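Local coordinates for enterobactin synthetase component F-related protein (PDB 4OXI), which probably activates glycine with ATP to form glycyl-adenylate, as an adenylation domain of a lipopolysaccharide-modifying pathway related to nonribosomal peptide synthetases, at residues A[254-259]-A[329-334]; A[311-316]-A[342-347]. All blocks are in the same frame, centred on the assembly; numbering follows the deposited sequence.

Interaction 1 of 2, residues A[254-259]-A[329-334]; sequences AQDRVG and SLRLSF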
loop_
_atom_site.group_PDB
_atom_site.type_symbol
_atom_site.label_atom_id
_atom_site.label_comp_id
_atom_site.label_asym_id
_atom_site.label_seq_id
_atom_site.Cartn_x
_atom_site.Cartn_y
_atom_site.Cartn_z
ATOM N N ALA A 254 -13.467 18.122 8.899
ATOM C CA ALA A 254 -12.845 18.905 7.841
ATOM C C ALA A 254 -11.652 19.740 8.298
ATOM O O ALA A 254 -10.951 20.314 7.463
ATOM C CB ALA A 254 -13.888 19.809 7.165
ATOM N N GLN A 255 -11.414 19.835 9.604
ATOM C CA GLN A 255 -10.276 20.625 10.071
ATOM C C GLN A 255 -9.038 19.753 10.206
ATOM O O GLN A 255 -7.952 20.250 10.508
ATOM C CB GLN A 255 -10.587 21.328 11.402
ATOM C CG GLN A 255 -11.873 22.144 11.377
ATOM C CD GLN A 255 -12.068 22.884 10.067
ATOM O OE1 GLN A 255 -11.161 23.563 9.579
ATOM N NE2 GLN A 255 -13.254 22.748 9.484
ATOM N N ASP A 256 -9.200 18.452 9.979
ATOM C CA ASP A 256 -8.082 17.525 10.118
ATOM C C ASP A 256 -7.091 17.664 8.953
ATOM O O ASP A 256 -7.474 18.050 7.842
ATOM C CB ASP A 256 -8.591 16.084 10.235
ATOM C CG ASP A 256 -9.027 15.722 11.669
ATOM O OD1 ASP A 256 -8.231 15.946 12.604
ATOM O OD2 ASP A 256 -10.154 15.205 11.866
ATOM N N ARG A 257 -5.819 17.371 9.231
ATOM C CA ARG A 257 -4.758 17.386 8.224
ATOM C C ARG A 257 -4.127 16.016 8.199
ATOM O O ARG A 257 -3.547 15.576 9.191
ATOM C CB ARG A 257 -3.687 18.422 8.570
ATOM C CG ARG A 257 -4.204 19.858 8.571
ATOM C CD ARG A 257 -3.073 20.843 8.846
ATOM N NE ARG A 257 -3.520 22.218 8.663
ATOM C CZ ARG A 257 -2.703 23.259 8.544
ATOM N NH1 ARG A 257 -1.380 23.097 8.588
ATOM N NH2 ARG A 257 -3.212 24.463 8.381
ATOM N N VAL A 258 -4.255 15.339 7.066
ATOM C CA VAL A 258 -3.875 13.948 6.969
ATOM C C VAL A 258 -2.567 13.778 6.217
ATOM O O VAL A 258 -2.412 14.274 5.097
ATOM C CB VAL A 258 -4.967 13.149 6.256
ATOM C CG1 VAL A 258 -4.568 11.683 6.155
ATOM C CG2 VAL A 258 -6.282 13.304 7.008
ATOM N N GLY A 259 -1.612 13.095 6.839
ATOM C CA GLY A 259 -0.353 12.826 6.172
ATOM C C GLY A 259 -0.552 11.833 5.036
ATOM O O GLY A 259 -1.407 10.946 5.114
ATOM N N SER A 329 0.036 18.367 17.795
ATOM C CA SER A 329 -1.059 18.419 16.818
ATOM C C SER A 329 -1.576 17.028 16.400
ATOM O O SER A 329 -2.677 16.919 15.860
ATOM C CB SER A 329 -0.650 19.211 15.571
ATOM O OG SER A 329 0.279 18.468 14.776
ATOM N N LEU A 330 -0.796 15.977 16.653
ATOM C CA LEU A 330 -1.076 14.652 16.070
ATOM C C LEU A 330 -2.048 13.839 16.917
ATOM O O LEU A 330 -1.626 13.102 17.815
ATOM C CB LEU A 330 0.227 13.858 15.907
ATOM C CG LEU A 330 0.392 13.032 14.624
ATOM C CD1 LEU A 330 1.401 11.917 14.826
ATOM C CD2 LEU A 330 -0.935 12.492 14.117
ATOM N N ARG A 331 -3.339 13.945 16.625
ATOM C CA ARG A 331 -4.349 13.357 17.518
ATOM C C ARG A 331 -4.643 11.894 17.210
ATOM O O ARG A 331 -5.165 11.169 18.061
ATOM C CB ARG A 331 -5.639 14.185 17.517
ATOM C CG ARG A 331 -6.548 13.985 16.313
ATOM C CD ARG A 331 -7.753 14.938 16.409
ATOM N NE ARG A 331 -8.713 14.738 15.329
ATOM C CZ ARG A 331 -9.627 13.768 15.313
ATOM N NH1 ARG A 331 -9.705 12.895 16.314
ATOM N NH2 ARG A 331 -10.457 13.659 14.285
ATOM N N LEU A 332 -4.297 11.456 16.002
ATOM C CA LEU A 332 -4.451 10.052 15.642
ATOM C C LEU A 332 -3.229 9.523 14.890
ATOM O O LEU A 332 -2.918 9.994 13.790
ATOM C CB LEU A 332 -5.720 9.840 14.810
ATOM C CG LEU A 332 -7.080 9.794 15.514
ATOM C CD1 LEU A 332 -8.202 10.003 14.509
ATOM C CD2 LEU A 332 -7.276 8.473 16.257
ATOM N N SER A 333 -2.562 8.532 15.483
ATOM C CA SER A 333 -1.370 7.919 14.908
ATOM C C SER A 333 -1.672 6.474 14.595
ATOM O O SER A 333 -1.932 5.684 15.516
ATOM C CB SER A 333 -0.217 7.955 15.912
ATOM O OG SER A 333 0.254 9.280 16.112
ATOM N N PHE A 334 -1.641 6.108 13.315
ATOM C CA PHE A 334 -1.836 4.704 12.957
ATOM C C PHE A 334 -0.519 4.106 12.472
ATOM O O PHE A 334 0.248 4.772 11.769
ATOM C CB PHE A 334 -2.877 4.552 11.848
ATOM C CG PHE A 334 -4.260 5.034 12.205
ATOM C CD1 PHE A 334 -5.200 4.160 12.728
ATOM C CD2 PHE A 334 -4.643 6.345 11.947
ATOM C CE1 PHE A 334 -6.495 4.594 13.026
ATOM C CE2 PHE A 334 -5.913 6.780 12.239
ATOM C CZ PHE A 334 -6.848 5.898 12.780
#

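Interaction 2 of 2, residues A[311-316]-A[342-347]; sequences TVIELA and HDLAEQ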
loop_
_atom_site.group_PDB
_atom_site.type_symbol
_atom_site.label_atom_id
_atom_site.label_comp_id
_atom_site.label_asym_id
_atom_site.label_seq_id
_atom_site.Cartn_x
_atom_site.Cartn_y
_atom_site.Cartn_z
ATOM N N THR A 311 8.548 1.716 11.311
ATOM C CA THR A 311 9.943 2.097 11.099
ATOM C C THR A 311 10.090 3.592 11.295
ATOM O O THR A 311 11.117 4.084 11.766
ATOM C CB THR A 311 10.390 1.750 9.659
ATOM O OG1 THR A 311 10.416 0.329 9.504
ATOM C CG2 THR A 311 11.780 2.272 9.383
ATOM N N VAL A 312 9.048 4.321 10.925
ATOM C CA VAL A 312 9.074 5.769 11.038
ATOM C C VAL A 312 9.395 6.229 12.467
ATOM O O VAL A 312 10.087 7.230 12.659
ATOM C CB VAL A 312 7.762 6.357 10.503
ATOM C CG1 VAL A 312 7.458 7.711 11.123
ATOM C CG2 VAL A 312 7.837 6.450 8.976
ATOM N N ILE A 313 8.930 5.474 13.462
ATOM C CA ILE A 313 9.177 5.822 14.862
ATOM C C ILE A 313 10.652 5.672 15.200
ATOM O O ILE A 313 11.228 6.520 15.881
ATOM C CB ILE A 313 8.378 4.940 15.829
ATOM C CG1 ILE A 313 6.881 4.995 15.498
ATOM C CG2 ILE A 313 8.640 5.367 17.278
ATOM C CD1 ILE A 313 6.056 3.896 16.202
ATOM N N GLU A 314 11.263 4.593 14.723
ATOM C CA GLU A 314 12.676 4.356 14.992
ATOM C C GLU A 314 13.520 5.452 14.380
ATOM O O GLU A 314 14.445 5.973 15.010
ATOM C CB GLU A 314 13.108 3.008 14.434
ATOM C CG GLU A 314 12.708 1.850 15.310
ATOM C CD GLU A 314 13.502 0.603 14.988
ATOM O OE1 GLU A 314 13.906 -0.113 15.936
ATOM O OE2 GLU A 314 13.723 0.349 13.786
ATOM N N LEU A 315 13.189 5.797 13.143
ATOM C CA LEU A 315 13.874 6.868 12.434
ATOM C C LEU A 315 13.766 8.199 13.179
ATOM O O LEU A 315 14.753 8.922 13.328
ATOM C CB LEU A 315 13.291 7.002 11.035
ATOM C CG LEU A 315 13.797 8.161 10.186
ATOM C CD1 LEU A 315 15.321 8.141 10.078
ATOM C CD2 LEU A 315 13.174 8.072 8.809
ATOM N N ALA A 316 12.566 8.524 13.646
ATOM C CA ALA A 316 12.370 9.770 14.368
ATOM C C ALA A 316 13.217 9.796 15.645
ATOM O O ALA A 316 13.723 10.851 16.030
ATOM C CB ALA A 316 10.901 9.978 14.684
ATOM N N HIS A 342 6.135 -2.371 21.944
ATOM C CA HIS A 342 5.535 -1.584 23.007
ATOM C C HIS A 342 6.341 -0.325 23.268
ATOM O O HIS A 342 5.774 0.775 23.350
ATOM C CB HIS A 342 5.415 -2.391 24.298
ATOM C CG HIS A 342 4.715 -1.650 25.391
ATOM N ND1 HIS A 342 3.357 -1.758 25.610
ATOM C CD2 HIS A 342 5.172 -0.748 26.293
ATOM C CE1 HIS A 342 3.012 -0.972 26.614
ATOM N NE2 HIS A 342 4.095 -0.348 27.046
ATOM N N ASP A 343 7.660 -0.491 23.375
ATOM C CA ASP A 343 8.566 0.618 23.668
ATOM C C ASP A 343 8.580 1.687 22.572
ATOM O O ASP A 343 8.739 2.883 22.860
ATOM C CB ASP A 343 9.987 0.103 23.949
ATOM C CG ASP A 343 10.073 -0.706 25.248
ATOM O OD1 ASP A 343 9.231 -0.484 26.154
ATOM O OD2 ASP A 343 10.982 -1.566 25.361
ATOM N N LEU A 344 8.420 1.267 21.321
ATOM C CA LEU A 344 8.299 2.231 20.229
ATOM C C LEU A 344 6.979 2.981 20.318
ATOM O O LEU A 344 6.938 4.207 20.203
ATOM C CB LEU A 344 8.394 1.537 18.875
ATOM C CG LEU A 344 9.778 1.120 18.400
ATOM C CD1 LEU A 344 9.686 0.709 16.939
ATOM C CD2 LEU A 344 10.788 2.252 18.602
ATOM N N ALA A 345 5.890 2.249 20.519
ATOM C CA ALA A 345 4.596 2.897 20.561
ATOM C C ALA A 345 4.563 3.862 21.744
ATOM O O ALA A 345 3.965 4.940 21.655
ATOM C CB ALA A 345 3.480 1.880 20.656
ATOM N N GLU A 346 5.220 3.484 22.842
ATOM C CA GLU A 346 5.260 4.345 24.029
ATOM C C GLU A 346 5.980 5.660 23.751
ATOM O O GLU A 346 5.484 6.731 24.107
ATOM C CB GLU A 346 5.895 3.630 25.229
ATOM C CG GLU A 346 6.208 4.547 26.421
ATOM C CD GLU A 346 4.968 5.170 27.073
ATOM O OE1 GLU A 346 3.834 4.693 26.827
ATOM O OE2 GLU A 346 5.133 6.145 27.842
ATOM N N GLN A 347 7.131 5.585 23.090
ATOM C CA GLN A 347 7.878 6.796 22.784
ATOM C C GLN A 347 7.134 7.707 21.805
ATOM O O GLN A 347 7.224 8.928 21.901
ATOM C CB GLN A 347 9.277 6.452 22.279
ATOM C CG GLN A 347 10.208 6.003 23.397
ATOM C CD GLN A 347 11.514 5.444 22.879
ATOM O OE1 GLN A 347 11.604 4.259 22.538
ATOM N NE2 GLN A 347 12.538 6.287 22.816
#

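Interaction 1 of 2, residues A[254-259]-A[329-334]
Asp-256 and Arg-331 meet side-on in a two-pronged salt bridge, each carboxylate oxygen taking one N-H of the guanidinium. The firm part of the contact is the carboxylate end. Arg-331 NH2 donates to Asp-256 OD2 over 2.9 Å, nearly straight at 168° and close to the guanidinium plane, while NE of Arg-331 reaches OD1 of Asp-256 at 3.0 Å, using that oxygen's syn lone pair. The two flat groups are not quite coplanar, their planes standing 31° apart. Asp-256 is buried, and both its oxygens are held a second time: OD2 by the backbone N of Asn-253 and OD1 by Thr-304 OG1. The aspartate lies just ahead of strand 257-260 and Arg-331 just ahead of strand 332-336, so that the bridge joins the lead-ins to these two strands of the AMP-binding enzyme fold; Val-305 of strand 305-308 lies beside Asp-256. The arginine side is looser. Its CG lies between the backbone N and carbonyl carbon (chi1 78°), and from there an extended chain carries NE across to the carboxylate at about a right angle. Arg-331 remains partly exposed, its side chain touching the loop residues Leu-252 and Gln-354.

Interaction 2 of 2, residues A[311-316]-A[342-347]
Ile-313 turns its branch methyl, CG2, toward Leu-344; one residue earlier, Val-312 already touches Trp-348 of helix 342-352. With CG2 anti to the backbone N, the Ile-313 methyl is directed at the neighbouring helix, where it lies 3.6 Å from the carbonyl oxygen of Leu-344 and 4.0 Å from the same residue's CD2. Among the CA atoms of the two segments, those of Ile-313 and Leu-344 come nearest, at 6.5 Å. Trp-348, one turn further along the second helix, also touches the Ile-313 side chain.

One residue on, Glu-314 contributes its aliphatic stem. CG of Glu-314 packs 3.6 Å from CD1 of Leu-344 and 3.8 Å from CD2 of that leucine, so both leucine methyls lie against the methylene. Beyond CG the glutamate chain runs on extended, and its buried carboxylate is hydrogen-bonded through OE1 to Ser-506 OG and through OE2 to Ser-504 OG; Ser-506 also touches Leu-344. One side chain therefore serves an apolar interface with its stem and a polar one with its head. Leu-344, wedged against both residues, also touches Leu-317 on the following turn of helix 311-318. The two helices follow the successive parallel strands 305-308 and 332-336, an arrangement characteristic of the alternating beta-alpha units in the AMP-binding enzyme fold.

In the fold
Interactions 1 and 2 share the beta-alpha run through strand 332-336: interaction 1 grips the residue just before this strand, whereas interaction 2 joins the helices that precede and follow it, 311-318 and 342-352. Their centres are 18 Å apart and they do not touch. The contact of 254-259 with 329-334 is partly buried, small and ionic, a charge pair between the residues that lead into strands 257-260 and 332-336. That of 311-316 with 342-347 is wholly buried and made of aliphatic groups packed on one another and on a backbone carbonyl, without a hydrogen bond across it; the Ile-313 side chain is about 11 Å from the bound glycyl-adenosine-5'-phosphate.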